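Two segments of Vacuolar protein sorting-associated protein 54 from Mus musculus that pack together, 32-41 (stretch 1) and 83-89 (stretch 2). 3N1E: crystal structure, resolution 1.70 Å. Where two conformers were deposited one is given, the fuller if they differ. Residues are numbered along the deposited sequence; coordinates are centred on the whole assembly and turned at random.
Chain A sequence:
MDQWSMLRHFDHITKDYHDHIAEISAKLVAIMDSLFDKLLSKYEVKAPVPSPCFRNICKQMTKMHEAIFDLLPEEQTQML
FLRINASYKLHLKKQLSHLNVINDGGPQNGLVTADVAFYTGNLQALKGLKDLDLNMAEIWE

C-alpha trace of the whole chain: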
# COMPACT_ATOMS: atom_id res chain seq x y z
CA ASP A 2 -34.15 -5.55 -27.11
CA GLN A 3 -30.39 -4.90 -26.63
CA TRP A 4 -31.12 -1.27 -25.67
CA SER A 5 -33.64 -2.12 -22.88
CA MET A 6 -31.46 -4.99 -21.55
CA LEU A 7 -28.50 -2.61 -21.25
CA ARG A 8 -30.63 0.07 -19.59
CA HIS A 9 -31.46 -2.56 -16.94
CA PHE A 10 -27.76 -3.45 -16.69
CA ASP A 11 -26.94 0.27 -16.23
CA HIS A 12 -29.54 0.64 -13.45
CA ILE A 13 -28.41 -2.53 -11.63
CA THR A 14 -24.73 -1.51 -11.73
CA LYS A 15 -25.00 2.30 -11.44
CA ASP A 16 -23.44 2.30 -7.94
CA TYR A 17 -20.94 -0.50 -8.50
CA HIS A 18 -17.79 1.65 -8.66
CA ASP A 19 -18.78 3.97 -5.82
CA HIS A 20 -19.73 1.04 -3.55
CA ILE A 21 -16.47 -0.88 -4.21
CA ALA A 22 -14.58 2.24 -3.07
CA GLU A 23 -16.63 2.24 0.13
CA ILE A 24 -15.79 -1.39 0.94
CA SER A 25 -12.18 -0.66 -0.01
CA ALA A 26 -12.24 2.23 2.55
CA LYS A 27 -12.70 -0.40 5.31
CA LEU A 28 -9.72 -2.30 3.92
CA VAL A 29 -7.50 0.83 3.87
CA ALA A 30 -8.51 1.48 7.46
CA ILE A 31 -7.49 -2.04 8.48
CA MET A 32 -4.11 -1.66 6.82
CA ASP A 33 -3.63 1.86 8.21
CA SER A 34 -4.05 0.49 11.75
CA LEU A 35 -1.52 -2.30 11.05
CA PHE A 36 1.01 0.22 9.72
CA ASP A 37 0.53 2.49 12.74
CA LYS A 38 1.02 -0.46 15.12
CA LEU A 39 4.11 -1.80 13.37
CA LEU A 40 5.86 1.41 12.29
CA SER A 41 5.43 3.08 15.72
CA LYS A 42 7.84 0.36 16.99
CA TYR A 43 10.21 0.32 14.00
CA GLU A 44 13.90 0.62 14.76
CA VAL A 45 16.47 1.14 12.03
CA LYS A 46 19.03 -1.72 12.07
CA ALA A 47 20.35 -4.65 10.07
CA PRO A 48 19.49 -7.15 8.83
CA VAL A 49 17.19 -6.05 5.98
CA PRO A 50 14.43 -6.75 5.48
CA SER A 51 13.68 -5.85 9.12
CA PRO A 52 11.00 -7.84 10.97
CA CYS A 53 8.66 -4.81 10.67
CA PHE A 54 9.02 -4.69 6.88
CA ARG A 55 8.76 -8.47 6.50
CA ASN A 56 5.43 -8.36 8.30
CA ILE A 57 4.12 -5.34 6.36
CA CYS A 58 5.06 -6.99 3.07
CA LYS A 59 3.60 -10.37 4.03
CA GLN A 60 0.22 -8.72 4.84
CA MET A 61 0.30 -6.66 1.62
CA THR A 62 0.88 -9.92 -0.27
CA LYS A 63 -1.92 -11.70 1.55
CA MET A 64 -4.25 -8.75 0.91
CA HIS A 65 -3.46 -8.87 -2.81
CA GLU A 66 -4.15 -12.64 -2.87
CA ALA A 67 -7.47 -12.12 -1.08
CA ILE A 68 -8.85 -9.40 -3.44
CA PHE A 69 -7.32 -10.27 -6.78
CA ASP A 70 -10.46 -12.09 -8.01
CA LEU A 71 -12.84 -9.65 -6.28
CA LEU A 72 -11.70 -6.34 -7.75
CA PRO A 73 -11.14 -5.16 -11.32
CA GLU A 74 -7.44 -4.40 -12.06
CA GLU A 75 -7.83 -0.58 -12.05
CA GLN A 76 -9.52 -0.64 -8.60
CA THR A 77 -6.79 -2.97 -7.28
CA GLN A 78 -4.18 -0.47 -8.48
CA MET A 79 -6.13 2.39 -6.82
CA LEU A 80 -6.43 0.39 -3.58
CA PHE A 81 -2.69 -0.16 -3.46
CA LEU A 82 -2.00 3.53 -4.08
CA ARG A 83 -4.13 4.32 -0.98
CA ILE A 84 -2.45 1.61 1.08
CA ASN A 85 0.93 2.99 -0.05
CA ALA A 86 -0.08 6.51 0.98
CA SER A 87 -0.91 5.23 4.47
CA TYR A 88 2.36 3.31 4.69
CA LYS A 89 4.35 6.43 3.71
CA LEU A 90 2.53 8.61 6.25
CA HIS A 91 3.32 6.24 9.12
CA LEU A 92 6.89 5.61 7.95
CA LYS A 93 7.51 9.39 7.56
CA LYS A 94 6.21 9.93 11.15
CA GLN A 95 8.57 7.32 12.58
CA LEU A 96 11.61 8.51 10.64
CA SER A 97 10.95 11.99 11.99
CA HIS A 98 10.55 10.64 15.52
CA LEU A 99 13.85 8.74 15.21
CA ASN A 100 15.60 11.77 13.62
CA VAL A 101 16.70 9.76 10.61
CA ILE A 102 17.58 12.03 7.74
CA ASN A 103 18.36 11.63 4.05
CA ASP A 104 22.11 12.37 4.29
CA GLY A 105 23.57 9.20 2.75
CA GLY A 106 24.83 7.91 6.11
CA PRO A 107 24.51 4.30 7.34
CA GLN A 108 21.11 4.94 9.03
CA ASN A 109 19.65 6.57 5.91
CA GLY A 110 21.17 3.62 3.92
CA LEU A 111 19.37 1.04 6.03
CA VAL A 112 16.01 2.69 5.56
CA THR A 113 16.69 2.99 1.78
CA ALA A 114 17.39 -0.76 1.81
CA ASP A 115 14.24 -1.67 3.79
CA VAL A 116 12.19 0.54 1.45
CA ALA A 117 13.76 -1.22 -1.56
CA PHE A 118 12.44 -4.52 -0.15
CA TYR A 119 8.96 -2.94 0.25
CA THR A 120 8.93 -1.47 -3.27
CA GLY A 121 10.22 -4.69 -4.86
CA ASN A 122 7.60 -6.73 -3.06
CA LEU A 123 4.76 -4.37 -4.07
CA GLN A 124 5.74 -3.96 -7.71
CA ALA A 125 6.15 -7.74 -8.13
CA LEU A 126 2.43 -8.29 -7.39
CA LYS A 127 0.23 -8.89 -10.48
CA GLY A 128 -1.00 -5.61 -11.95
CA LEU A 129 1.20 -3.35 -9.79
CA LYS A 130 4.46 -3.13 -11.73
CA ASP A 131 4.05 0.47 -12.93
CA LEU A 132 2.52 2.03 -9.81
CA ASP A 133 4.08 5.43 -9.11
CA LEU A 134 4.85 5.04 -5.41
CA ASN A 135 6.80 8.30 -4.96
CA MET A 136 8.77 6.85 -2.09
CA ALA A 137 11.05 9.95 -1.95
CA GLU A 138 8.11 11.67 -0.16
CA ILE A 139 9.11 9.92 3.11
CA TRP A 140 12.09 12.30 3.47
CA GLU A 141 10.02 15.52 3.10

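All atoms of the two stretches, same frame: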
# COMPACT_ATOMS: atom_id res chain seq x y z
N MET A 32 -5.55 -1.68 7.05
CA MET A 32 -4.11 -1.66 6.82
C MET A 32 -3.45 -0.47 7.51
O MET A 32 -2.34 -0.58 8.03
CB MET A 32 -3.77 -1.68 5.33
CG MET A 32 -4.29 -2.89 4.58
SD MET A 32 -3.62 -4.46 5.18
CE MET A 32 -1.92 -4.33 4.69
N ASP A 33 -4.13 0.68 7.51
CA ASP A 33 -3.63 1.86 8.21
C ASP A 33 -3.35 1.58 9.69
O ASP A 33 -2.31 1.99 10.22
CB ASP A 33 -4.60 3.04 8.04
CG ASP A 33 -4.15 4.26 8.79
OD1 ASP A 33 -3.19 4.90 8.30
OD2 ASP A 33 -4.73 4.54 9.87
N SER A 34 -4.25 0.84 10.35
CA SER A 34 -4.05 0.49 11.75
C SER A 34 -2.87 -0.46 11.95
O SER A 34 -2.08 -0.29 12.89
CB SER A 34 -5.35 -0.05 12.36
OG SER A 34 -6.36 0.94 12.31
N LEU A 35 -2.70 -1.43 11.05
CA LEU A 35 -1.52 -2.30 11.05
C LEU A 35 -0.22 -1.52 10.91
O LEU A 35 0.74 -1.74 11.67
CB LEU A 35 -1.64 -3.35 9.92
CG LEU A 35 -0.43 -4.28 9.83
CD1 LEU A 35 -0.39 -5.30 10.99
CD2 LEU A 35 -0.42 -4.96 8.46
N PHE A 36 -0.18 -0.62 9.93
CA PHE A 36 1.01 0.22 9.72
C PHE A 36 1.33 1.08 10.93
O PHE A 36 2.49 1.24 11.28
CB PHE A 36 0.88 1.09 8.47
CG PHE A 36 0.66 0.32 7.20
CD1 PHE A 36 1.06 -1.01 7.08
CD2 PHE A 36 0.09 0.95 6.09
CE1 PHE A 36 0.87 -1.75 5.85
CE2 PHE A 36 -0.10 0.26 4.88
CZ PHE A 36 0.30 -1.09 4.75
N ASP A 37 0.30 1.67 11.56
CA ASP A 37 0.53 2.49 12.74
C ASP A 37 1.12 1.61 13.84
O ASP A 37 2.11 1.99 14.46
CB ASP A 37 -0.76 3.17 13.24
CG ASP A 37 -0.58 3.83 14.63
OD1 ASP A 37 0.27 4.74 14.74
OD2 ASP A 37 -1.25 3.43 15.60
N LYS A 38 0.55 0.43 14.05
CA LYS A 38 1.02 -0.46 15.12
C LYS A 38 2.46 -0.86 14.90
O LYS A 38 3.29 -0.76 15.81
CB LYS A 38 0.14 -1.70 15.19
CG LYS A 38 0.52 -2.63 16.30
CD LYS A 38 -0.29 -3.91 16.23
CE LYS A 38 0.57 -5.12 16.56
NZ LYS A 38 1.32 -4.94 17.83
N LEU A 39 2.77 -1.29 13.68
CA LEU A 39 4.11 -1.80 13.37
C LEU A 39 5.17 -0.71 13.28
O LEU A 39 6.24 -0.84 13.88
CB LEU A 39 4.08 -2.67 12.11
CG LEU A 39 3.29 -3.99 12.18
CD1 LEU A 39 3.19 -4.64 10.81
CD2 LEU A 39 3.93 -4.93 13.22
N LEU A 40 4.87 0.36 12.54
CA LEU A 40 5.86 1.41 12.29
C LEU A 40 6.16 2.28 13.51
O LEU A 40 7.23 2.86 13.59
CB LEU A 40 5.48 2.25 11.07
CG LEU A 40 5.66 1.43 9.79
CD1 LEU A 40 4.95 2.09 8.61
CD2 LEU A 40 7.17 1.25 9.48
N SER A 41 5.23 2.34 14.47
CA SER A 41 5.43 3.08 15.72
C SER A 41 6.54 2.44 16.56
O SER A 41 7.09 3.09 17.45
CB SER A 41 4.14 3.12 16.56
OG SER A 41 3.15 3.90 15.93
N ARG A 83 -3.65 3.85 -2.29
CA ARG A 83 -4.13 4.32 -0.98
C ARG A 83 -3.40 3.66 0.18
O ARG A 83 -3.07 4.31 1.18
CB ARG A 83 -5.65 4.12 -0.82
CG ARG A 83 -6.45 4.87 -1.88
CD ARG A 83 -7.96 4.93 -1.60
NE ARG A 83 -8.46 6.16 -2.25
CZ ARG A 83 -9.73 6.52 -2.37
NH1 ARG A 83 -10.71 5.74 -1.91
NH2 ARG A 83 -10.03 7.67 -2.98
N ILE A 84 -3.20 2.36 0.08
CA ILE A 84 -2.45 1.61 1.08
C ILE A 84 -1.03 2.19 1.14
O ILE A 84 -0.52 2.48 2.22
CB ILE A 84 -2.34 0.10 0.72
CG1 ILE A 84 -3.71 -0.61 0.74
CG2 ILE A 84 -1.35 -0.61 1.63
CD1 ILE A 84 -4.59 -0.30 1.87
N ASN A 85 -0.41 2.39 -0.01
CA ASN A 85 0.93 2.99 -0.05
C ASN A 85 0.99 4.38 0.60
O ASN A 85 1.95 4.71 1.27
CB ASN A 85 1.45 3.06 -1.50
CG ASN A 85 2.85 3.59 -1.61
OD1 ASN A 85 3.11 4.66 -2.21
ND2 ASN A 85 3.77 2.89 -1.04
N ALA A 86 -0.05 5.18 0.39
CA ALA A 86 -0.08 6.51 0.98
C ALA A 86 -0.10 6.42 2.50
O ALA A 86 0.57 7.18 3.17
CB ALA A 86 -1.30 7.28 0.48
N SER A 87 -0.88 5.47 3.04
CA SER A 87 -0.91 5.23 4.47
C SER A 87 0.44 4.75 5.01
O SER A 87 0.91 5.24 6.03
CB SER A 87 -2.00 4.19 4.81
OG SER A 87 -1.91 3.80 6.18
N TYR A 88 1.05 3.79 4.32
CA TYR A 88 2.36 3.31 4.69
C TYR A 88 3.38 4.48 4.78
O TYR A 88 4.10 4.61 5.78
CB TYR A 88 2.81 2.25 3.68
CG TYR A 88 4.27 1.89 3.78
CD1 TYR A 88 5.19 2.44 2.91
CD2 TYR A 88 4.71 1.00 4.76
CE1 TYR A 88 6.55 2.10 3.00
CE2 TYR A 88 6.05 0.65 4.85
CZ TYR A 88 6.95 1.21 3.98
OH TYR A 88 8.29 0.86 4.07
N LYS A 89 3.41 5.32 3.76
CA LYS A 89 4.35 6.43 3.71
C LYS A 89 4.09 7.40 4.85
O LYS A 89 5.04 7.91 5.43
CB LYS A 89 4.28 7.17 2.38
CG LYS A 89 4.87 6.35 1.23
CD LYS A 89 5.00 7.16 -0.07
CE LYS A 89 3.67 7.62 -0.57
NZ LYS A 89 3.92 8.50 -1.77

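How do the two segments lie against each other? Both are helical, and their axes run in nearly the same direction, 24° apart, with a closest approach of 9.2 Å. The contacts on the first helix come from Met-32, Asp-33, Phe-36 and Leu-40. Met-32, Phe-36 and Leu-40 follow one another at four-residue intervals and so line one side of the helix, with Asp-33 beside Met-32. Ile-84, Ser-87 and Tyr-88 meet them from the second helix, Ile-84 and Tyr-88 lying one turn apart.

What polar interaction joins the helices? A single hydrogen bond crosses between them: Ser-87 OG donates to Asp-33 OD1 at 2.7 Å. The CA-to-CB bond of Ser-87 points toward the first helix, whereas that of Asp-33 points sideways; with chi1 at t, the carboxylate nevertheless comes within reach of the hydroxyl. The backbones are close here, with Asp-33 CA and Ser-87 CA 5.7 Å apart, a separation that the short side chains of Ser-87 and Asp-33 span together through their hydrogen bond.

How is the Phe-36 ring held? Its edge meets two oxygens, Ile-84 O lying 3.5 Å from Phe-36 CE2 and Ser-87 OG 3.5 Å from Phe-36 CD2, each near the ring plane. The slightly positive ring hydrogens suit such neighbours, although these are contacts and not hydrogen bonds. Tyr-88 turns the edge of its ring toward the face of Phe-36, the planes at 81° and the centroids 5.9 Å apart, an edge-to-face aromatic pair.

Which apolar contacts complete the packing? Ile-84 touches two residues of the first helix: its CD1 lies 3.8 Å from Met-32 CG, and its CG2 lies 3.6 Å from Phe-36 CZ. Tyr-88 also bridges two neighbours, with Tyr-88 CB 3.7 Å from Phe-36 CE2 and Tyr-88 CD2 4.0 Å from Leu-40 CD1. Phe-36 thus packs against both Ile-84 and Tyr-88.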